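Local coordinates for mutT/nudix family protein (Listeria innocua, PDB 3I9X) that is a Nudix-family protein, probably a hydrolase, of which the chain is the part that carries the Nudix domain, at residues Met32-Val37 with Phe123-Pro128; Ile48-Arg53 with Gly145-Thr150. One frame throughout, in Å; residues are numbered along the deposited sequence.

Interaction 1: residues Met32-Val37 with Phe123-Pro128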
ATOM      1  N   MET A  32      12.166  -1.907  -3.086  1.00 38.14           N
ATOM      2  CA  MET A  32      12.919  -1.799  -1.843  1.00 39.70           C
ATOM      3  C   MET A  32      13.918  -0.646  -1.832  1.00 39.10           C
ATOM      4  O   MET A  32      14.874  -0.626  -2.608  1.00 39.25           O
ATOM      5  CB  MET A  32      13.706  -3.079  -1.602  1.00 40.11           C
ATOM      6  CG  MET A  32      12.836  -4.394  -1.732  1.00 46.69           C
ATOM      7  SD  MET A  32      13.682  -5.903  -1.081  1.00 51.04           S
ATOM      8  CE  MET A  32      14.750  -4.935   0.073  1.00 41.84           C
ATOM      9  N   ILE A  33      13.704   0.304  -0.944  1.00 38.54           N
ATOM     10  CA  ILE A  33      14.711   1.308  -0.628  1.00 38.28           C
ATOM     11  C   ILE A  33      15.652   0.661   0.386  1.00 38.42           C
ATOM     12  O   ILE A  33      15.312   0.486   1.570  1.00 38.20           O
ATOM     13  CB  ILE A  33      14.070   2.529  -0.081  1.00 38.04           C
ATOM     14  CG1 ILE A  33      13.193   3.157  -1.163  1.00 42.16           C
ATOM     15  CG2 ILE A  33      15.057   3.530   0.402  1.00 38.13           C
ATOM     16  CD1 ILE A  33      13.985   3.808  -2.173  1.00 46.18           C
ATOM     17  N   LEU A  34      16.833   0.310  -0.089  1.00 37.72           N
ATOM     18  CA  LEU A  34      17.811  -0.421   0.699  1.00 39.09           C
ATOM     19  C   LEU A  34      18.930   0.472   1.170  1.00 38.46           C
ATOM     20  O   LEU A  34      19.817   0.831   0.377  1.00 37.02           O
ATOM     21  CB  LEU A  34      18.399  -1.531  -0.162  1.00 40.19           C
ATOM     22  CG  LEU A  34      18.923  -2.798   0.452  1.00 43.86           C
ATOM     23  CD1 LEU A  34      18.029  -3.144   1.632  1.00 48.05           C
ATOM     24  CD2 LEU A  34      18.907  -3.948  -0.612  1.00 44.25           C
ATOM     25  N   THR A  35      18.912   0.817   2.449  1.00 38.85           N
ATOM     26  CA  THR A  35      19.833   1.833   2.976  1.00 39.37           C
ATOM     27  C   THR A  35      20.785   1.349   4.048  1.00 40.44           C
ATOM     28  O   THR A  35      20.565   0.305   4.680  1.00 40.86           O
ATOM     29  CB  THR A  35      19.079   3.029   3.517  1.00 39.29           C
ATOM     30  OG1 THR A  35      18.466   2.714   4.761  1.00 38.55           O
ATOM     31  CG2 THR A  35      18.004   3.505   2.529  1.00 39.07           C
ATOM     32  N   THR A  36      21.863   2.106   4.221  1.00 40.77           N
ATOM     33  CA  THR A  36      22.815   1.921   5.317  1.00 42.69           C
ATOM     34  C   THR A  36      23.349   3.278   5.738  1.00 43.91           C
ATOM     35  O   THR A  36      23.033   4.301   5.132  1.00 43.80           O
ATOM     36  CB  THR A  36      23.960   0.985   4.976  1.00 42.84           C
ATOM     37  OG1 THR A  36      24.700   0.681   6.168  1.00 44.47           O
ATOM     38  CG2 THR A  36      24.893   1.583   3.958  1.00 40.95           C
ATOM     39  N   VAL A  37      24.097   3.288   6.825  1.00 45.46           N
ATOM     40  CA  VAL A  37      24.734   4.501   7.301  1.00 45.76           C
ATOM     41  C   VAL A  37      26.219   4.189   7.262  1.00 48.06           C
ATOM     42  O   VAL A  37      26.641   3.117   7.676  1.00 47.97           O
ATOM     43  CB  VAL A  37      24.253   4.905   8.701  1.00 45.61           C
ATOM     44  CG1 VAL A  37      25.182   5.987   9.326  1.00 44.87           C
ATOM     45  CG2 VAL A  37      22.814   5.444   8.659  1.00 43.00           C
ATOM     46  N   PHE A 123       8.897  -0.597   0.226  1.00 34.73           N
ATOM     47  CA  PHE A 123       9.395  -0.855   1.556  1.00 36.24           C
ATOM     48  C   PHE A 123      10.760  -0.187   1.684  1.00 37.09           C
ATOM     49  O   PHE A 123      11.468  -0.043   0.659  1.00 38.36           O
ATOM     50  CB  PHE A 123       9.615  -2.354   1.759  1.00 35.38           C
ATOM     51  CG  PHE A 123       8.352  -3.213   1.663  1.00 36.81           C
ATOM     52  CD1 PHE A 123       7.653  -3.602   2.821  1.00 34.89           C
ATOM     53  CD2 PHE A 123       7.941  -3.725   0.441  1.00 35.96           C
ATOM     54  CE1 PHE A 123       6.522  -4.410   2.755  1.00 34.59           C
ATOM     55  CE2 PHE A 123       6.810  -4.549   0.351  1.00 35.00           C
ATOM     56  CZ  PHE A 123       6.091  -4.882   1.510  1.00 37.43           C
ATOM     57  N   TYR A 124      11.157   0.184   2.901  1.00 36.36           N
ATOM     58  CA  TYR A 124      12.579   0.425   3.165  1.00 36.71           C
ATOM     59  C   TYR A 124      13.182  -0.517   4.187  1.00 37.03           C
ATOM     60  O   TYR A 124      12.483  -1.098   4.985  1.00 36.70           O
ATOM     61  CB  TYR A 124      12.839   1.848   3.607  1.00 37.61           C
ATOM     62  CG  TYR A 124      12.398   2.284   5.004  1.00 37.08           C
ATOM     63  CD1 TYR A 124      13.177   2.038   6.120  1.00 38.53           C
ATOM     64  CD2 TYR A 124      11.260   3.047   5.164  1.00 39.22           C
ATOM     65  CE1 TYR A 124      12.803   2.527   7.379  1.00 39.82           C
ATOM     66  CE2 TYR A 124      10.863   3.525   6.409  1.00 39.78           C
ATOM     67  CZ  TYR A 124      11.637   3.268   7.512  1.00 40.32           C
ATOM     68  OH  TYR A 124      11.210   3.750   8.738  1.00 43.17           O
ATOM     69  N   ALA A 125      14.493  -0.638   4.153  1.00 37.76           N
ATOM     70  CA  ALA A 125      15.241  -1.381   5.157  1.00 38.31           C
ATOM     71  C   ALA A 125      16.537  -0.630   5.447  1.00 39.77           C
ATOM     72  O   ALA A 125      17.095   0.042   4.556  1.00 39.05           O
ATOM     73  CB  ALA A 125      15.552  -2.784   4.658  1.00 37.54           C
ATOM     74  N   ILE A 126      17.004  -0.754   6.690  1.00 41.42           N
ATOM     75  CA  ILE A 126      18.292  -0.232   7.122  1.00 42.59           C
ATOM     76  C   ILE A 126      19.187  -1.401   7.505  1.00 43.39           C
ATOM     77  O   ILE A 126      18.940  -2.084   8.479  1.00 44.20           O
ATOM     78  CB  ILE A 126      18.136   0.746   8.267  1.00 42.80           C
ATOM     79  CG1 ILE A 126      17.256   1.907   7.832  1.00 44.33           C
ATOM     80  CG2 ILE A 126      19.512   1.297   8.745  1.00 42.95           C
ATOM     81  CD1 ILE A 126      16.593   2.592   8.973  1.00 44.53           C
ATOM     82  N   VAL A 127      20.211  -1.670   6.706  1.00 43.76           N
ATOM     83  CA  VAL A 127      21.030  -2.849   6.917  1.00 43.19           C
ATOM     84  C   VAL A 127      22.459  -2.405   7.202  1.00 43.65           C
ATOM     85  O   VAL A 127      22.767  -1.229   7.071  1.00 42.93           O
ATOM     86  CB  VAL A 127      20.909  -3.804   5.732  1.00 43.29           C
ATOM     87  CG1 VAL A 127      19.420  -4.011   5.389  1.00 41.78           C
ATOM     88  CG2 VAL A 127      21.671  -3.266   4.518  1.00 43.30           C
ATOM     89  N   PRO A 128      23.305  -3.327   7.695  1.00 45.55           N
ATOM     90  CA  PRO A 128      24.692  -2.982   7.901  1.00 46.38           C
ATOM     91  C   PRO A 128      25.366  -2.757   6.557  1.00 47.16           C
ATOM     92  O   PRO A 128      25.000  -3.389   5.562  1.00 47.05           O
ATOM     93  CB  PRO A 128      25.276  -4.211   8.645  1.00 46.92           C
ATOM     94  CG  PRO A 128      24.086  -4.868   9.301  1.00 46.50           C
ATOM     95  CD  PRO A 128      23.002  -4.672   8.232  1.00 45.60           C
TER
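L34 lays CD1 against A125 CB at 3.9 Å and against V127 CG1 a little farther on, CD1 placed by chi2 (36°) and its side chain crossing that of V127 obliquely. This is the tightly packed face of two parallel neighbouring strands, with M32, L34, F123 and A125 on it; the helix 129-137 closes over it through L132, which touches both L34 and V127, while I99 and L101 lie on A125. Four backbone bonds join the strands: I33 N to F123 O (2.8 Å), A125 N to I33 O, T35 N to A125 O and V127 N to T35 O. On the other face I33 CB meets Y124 CB at 3.9 Å, and both side chains then diverge toward the helix 161-177. Farther along, this face opens to solvent at I126, although its partner T35 is buried. I126 CG1 touches T35 OG1 at 3.4 Å, the two side chains meeting at a slant. T35 OG1, set between its own N and carbonyl carbon (chi1 74°), donates to A125 O at 3.0 Å, tilted 29° from the carbonyl plane. Beyond the last backbone bond, T36 OG1 donates to V127 O at 2.9 Å. A125 O is thus gripped by two donors of one residue: T35 OG1 doubles a bond within the ladder, whereas T36 OG1 adds one beyond its last backbone bond.

Interaction 2: residues Ile48-Arg53 with Gly145-Thr150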
ATOM      1  N   ILE A  48      22.206   4.614  -0.197  1.00 36.89           N
ATOM      2  CA  ILE A  48      21.237   3.737  -0.833  1.00 35.79           C
ATOM      3  C   ILE A  48      21.859   2.855  -1.924  1.00 35.95           C
ATOM      4  O   ILE A  48      22.721   3.320  -2.691  1.00 34.40           O
ATOM      5  CB  ILE A  48      20.046   4.559  -1.361  1.00 35.63           C
ATOM      6  CG1 ILE A  48      19.028   3.658  -2.003  1.00 34.34           C
ATOM      7  CG2 ILE A  48      20.496   5.677  -2.364  1.00 37.34           C
ATOM      8  CD1 ILE A  48      17.706   4.321  -2.329  1.00 32.83           C
ATOM      9  N   LEU A  49      21.453   1.574  -1.966  1.00 34.39           N
ATOM     10  CA  LEU A  49      21.823   0.672  -3.051  1.00 34.98           C
ATOM     11  C   LEU A  49      20.894   0.809  -4.268  1.00 36.13           C
ATOM     12  O   LEU A  49      19.668   0.644  -4.186  1.00 36.43           O
ATOM     13  CB  LEU A  49      21.811  -0.788  -2.626  1.00 33.67           C
ATOM     14  CG  LEU A  49      22.586  -1.711  -3.565  1.00 36.98           C
ATOM     15  CD1 LEU A  49      24.118  -1.615  -3.354  1.00 37.96           C
ATOM     16  CD2 LEU A  49      22.161  -3.219  -3.427  1.00 39.03           C
ATOM     17  N   LEU A  50      21.488   1.042  -5.428  1.00 36.80           N
ATOM     18  CA  LEU A  50      20.716   1.167  -6.657  1.00 36.85           C
ATOM     19  C   LEU A  50      21.362   0.380  -7.769  1.00 37.30           C
ATOM     20  O   LEU A  50      22.563   0.126  -7.732  1.00 37.58           O
ATOM     21  CB  LEU A  50      20.594   2.610  -7.056  1.00 36.20           C
ATOM     22  CG  LEU A  50      19.887   3.562  -6.128  1.00 36.98           C
ATOM     23  CD1 LEU A  50      20.114   5.055  -6.650  1.00 33.52           C
ATOM     24  CD2 LEU A  50      18.424   3.223  -6.003  1.00 34.05           C
ATOM     25  N   ILE A  51      20.528   0.002  -8.740  1.00 37.15           N
ATOM     26  CA  ILE A  51      20.904  -0.902  -9.792  1.00 37.73           C
ATOM     27  C   ILE A  51      20.584  -0.252 -11.164  1.00 38.18           C
ATOM     28  O   ILE A  51      19.437   0.123 -11.483  1.00 36.99           O
ATOM     29  CB  ILE A  51      20.156  -2.228  -9.650  1.00 36.80           C
ATOM     30  CG1 ILE A  51      20.397  -2.853  -8.246  1.00 38.90           C
ATOM     31  CG2 ILE A  51      20.553  -3.206 -10.774  1.00 36.50           C
ATOM     32  CD1 ILE A  51      19.698  -4.193  -8.058  1.00 38.45           C
ATOM     33  N   LYS A  52      21.611  -0.107 -11.988  1.00 39.25           N
ATOM     34  CA  LYS A  52      21.395   0.573 -13.293  1.00 39.62           C
ATOM     35  C   LYS A  52      20.711  -0.400 -14.228  1.00 38.58           C
ATOM     36  O   LYS A  52      21.151  -1.530 -14.368  1.00 38.63           O
ATOM     37  CB  LYS A  52      22.714   1.016 -13.855  1.00 40.49           C
ATOM     38  CG  LYS A  52      22.671   1.872 -15.126  1.00 43.34           C
ATOM     39  CD  LYS A  52      24.095   2.034 -15.638  1.00 49.60           C
ATOM     40  CE  LYS A  52      24.508   3.489 -15.757  1.00 55.23           C
ATOM     41  NZ  LYS A  52      25.991   3.590 -15.877  1.00 57.26           N
ATOM     42  N   ARG A  53      19.611   0.019 -14.835  1.00 38.99           N
ATOM     43  CA  ARG A  53      18.965  -0.820 -15.854  1.00 39.87           C
ATOM     44  C   ARG A  53      19.859  -0.984 -17.087  1.00 40.33           C
ATOM     45  O   ARG A  53      20.480  -0.032 -17.545  1.00 40.03           O
ATOM     46  CB  ARG A  53      17.627  -0.251 -16.267  1.00 40.09           C
ATOM     47  CG  ARG A  53      16.560  -0.353 -15.138  1.00 38.94           C
ATOM     48  CD  ARG A  53      15.244   0.203 -15.600  1.00 39.65           C
ATOM     49  NE  ARG A  53      14.713  -0.511 -16.768  1.00 40.16           N
ATOM     50  CZ  ARG A  53      14.101  -1.694 -16.734  1.00 41.90           C
ATOM     51  NH1 ARG A  53      13.894  -2.337 -15.590  1.00 41.52           N
ATOM     52  NH2 ARG A  53      13.684  -2.238 -17.856  1.00 43.29           N
ATOM     53  N   GLY A 145      25.537   0.473  -7.549  1.00 46.74           N
ATOM     54  CA  GLY A 145      26.224   1.458  -6.738  1.00 44.73           C
ATOM     55  C   GLY A 145      25.606   1.674  -5.360  1.00 44.37           C
ATOM     56  O   GLY A 145      24.397   1.522  -5.163  1.00 41.93           O
ATOM     57  N   LEU A 146      26.459   2.037  -4.402  1.00 43.37           N
ATOM     58  CA  LEU A 146      26.023   2.417  -3.074  1.00 43.23           C
ATOM     59  C   LEU A 146      26.228   3.906  -2.952  1.00 42.98           C
ATOM     60  O   LEU A 146      27.368   4.355  -2.797  1.00 44.56           O
ATOM     61  CB  LEU A 146      26.806   1.627  -2.040  1.00 42.06           C
ATOM     62  CG  LEU A 146      26.422   1.751  -0.571  1.00 43.29           C
ATOM     63  CD1 LEU A 146      24.892   1.422  -0.213  1.00 37.06           C
ATOM     64  CD2 LEU A 146      27.404   0.834   0.206  1.00 41.53           C
ATOM     65  N   PHE A 147      25.142   4.677  -3.050  1.00 42.53           N
ATOM     66  CA  PHE A 147      25.228   6.136  -3.174  1.00 42.84           C
ATOM     67  C   PHE A 147      24.808   6.842  -1.889  1.00 42.86           C
ATOM     68  O   PHE A 147      23.784   6.489  -1.297  1.00 41.96           O
ATOM     69  CB  PHE A 147      24.308   6.683  -4.308  1.00 42.19           C
ATOM     70  CG  PHE A 147      24.670   6.207  -5.697  1.00 43.95           C
ATOM     71  CD1 PHE A 147      25.594   6.910  -6.475  1.00 44.61           C
ATOM     72  CD2 PHE A 147      24.104   5.057  -6.219  1.00 43.19           C
ATOM     73  CE1 PHE A 147      25.935   6.462  -7.747  1.00 46.46           C
ATOM     74  CE2 PHE A 147      24.420   4.615  -7.493  1.00 45.18           C
ATOM     75  CZ  PHE A 147      25.343   5.311  -8.260  1.00 46.95           C
ATOM     76  N   PRO A 148      25.522   7.921  -1.535  1.00 43.03           N
ATOM     77  CA  PRO A 148      24.993   8.826  -0.533  1.00 43.58           C
ATOM     78  C   PRO A 148      23.656   9.276  -1.042  1.00 43.83           C
ATOM     79  O   PRO A 148      23.464   9.332  -2.254  1.00 43.35           O
ATOM     80  CB  PRO A 148      25.991   9.995  -0.508  1.00 43.17           C
ATOM     81  CG  PRO A 148      27.182   9.553  -1.248  1.00 44.41           C
ATOM     82  CD  PRO A 148      26.747   8.451  -2.184  1.00 43.89           C
ATOM     83  N   MET A 149      22.719   9.556  -0.161  1.00 44.49           N
ATOM     84  CA  MET A 149      21.348   9.692  -0.632  1.00 45.78           C
ATOM     85  C   MET A 149      21.202  10.987  -1.395  1.00 46.58           C
ATOM     86  O   MET A 149      20.465  11.040  -2.371  1.00 45.89           O
ATOM     87  CB  MET A 149      20.313   9.575   0.489  1.00 45.58           C
ATOM     88  CG  MET A 149      18.880   9.895   0.056  1.00 44.95           C
ATOM     89  SD  MET A 149      18.010   8.618  -0.887  1.00 39.75           S
ATOM     90  CE  MET A 149      17.477   7.584   0.546  1.00 43.73           C
ATOM     91  N   THR A 150      21.951  12.017  -1.008  1.00 48.40           N
ATOM     92  CA  THR A 150      21.859  13.299  -1.708  1.00 49.07           C
ATOM     93  C   THR A 150      22.367  13.203  -3.161  1.00 48.43           C
ATOM     94  O   THR A 150      21.780  13.804  -4.036  1.00 49.37           O
ATOM     95  CB  THR A 150      22.551  14.440  -0.938  1.00 50.11           C
ATOM     96  OG1 THR A 150      23.956  14.183  -0.860  1.00 52.04           O
ATOM     97  CG2 THR A 150      21.948  14.584   0.469  1.00 50.58           C
TER
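An antiparallel strand pair in the mixed sheet of the Nudix domain joins I48-L50 to G145-F147, and segment 145-150 turns from this strand straight into the short helix 149-152, with P148 at its N-cap position. Two pairs of reciprocal backbone bonds hold the strands. I48 N reaches F147 O at 2.7 Å and F147 N returns to I48 O, while L50 N and G145 O, and G145 N and L50 O, are 3.0 Å apart. L49 and L146 form the non-hydrogen-bonded pair between them, where L49 CA and L146 CA add CA-H...O contacts to G145 O and I48 O. The axes of strands 48-52 and 145-148 run at 134°; three pairs lie within the two segments, and the K52 backbone bonds on to E143.

On the face of I48, L50 and F147, L50 CD1 comes obliquely to the F147 ring, 4.0 Å from CD2, with the side chains at about a right angle; W69 packs edge-to-face with the same ring. F147 CE2 lies 3.7 Å from G145 CA, on the face where G145 carries no side chain. I48 CG2 sits 3.6 Å from F147 O and 4.1 Å from M149 SD, turned back toward I48 by the bend at chi2 (77°). L165 of the helix 161-177 touches both I48 and M149. On the other face, L49 CD1 rests on G145 O at 3.6 Å and L146 CD1 lies over the I48 carbonyl. A short antiparallel strand paired with a longer one, both contacting A152 of helix 149-152, is consistent with the alpha-beta-alpha sandwich of Nudix proteins.

In the fold
From the N terminus, the chain first lays down strand 27-40, then turns back into its antiparallel neighbour, strand 43-52, so that the first halves of both contacts follow closely. The chain next passes through strand 69-75, helix 82-94 and strand 102-107 before strand 118-126 closes the loop of interaction 1. Helix 129-137 follows, and strand 144-148 closes that of interaction 2. The two loops therefore cross. The centres of the two contacts lie about 11 Å apart, and the contacts touch directly: L34 O and L49 N form a probable hydrogen bond at 3.0 Å, and I33 CD1 packs on I48 CD1. Together they join four strands of one sheet, with helix 161-177 touching both contacts.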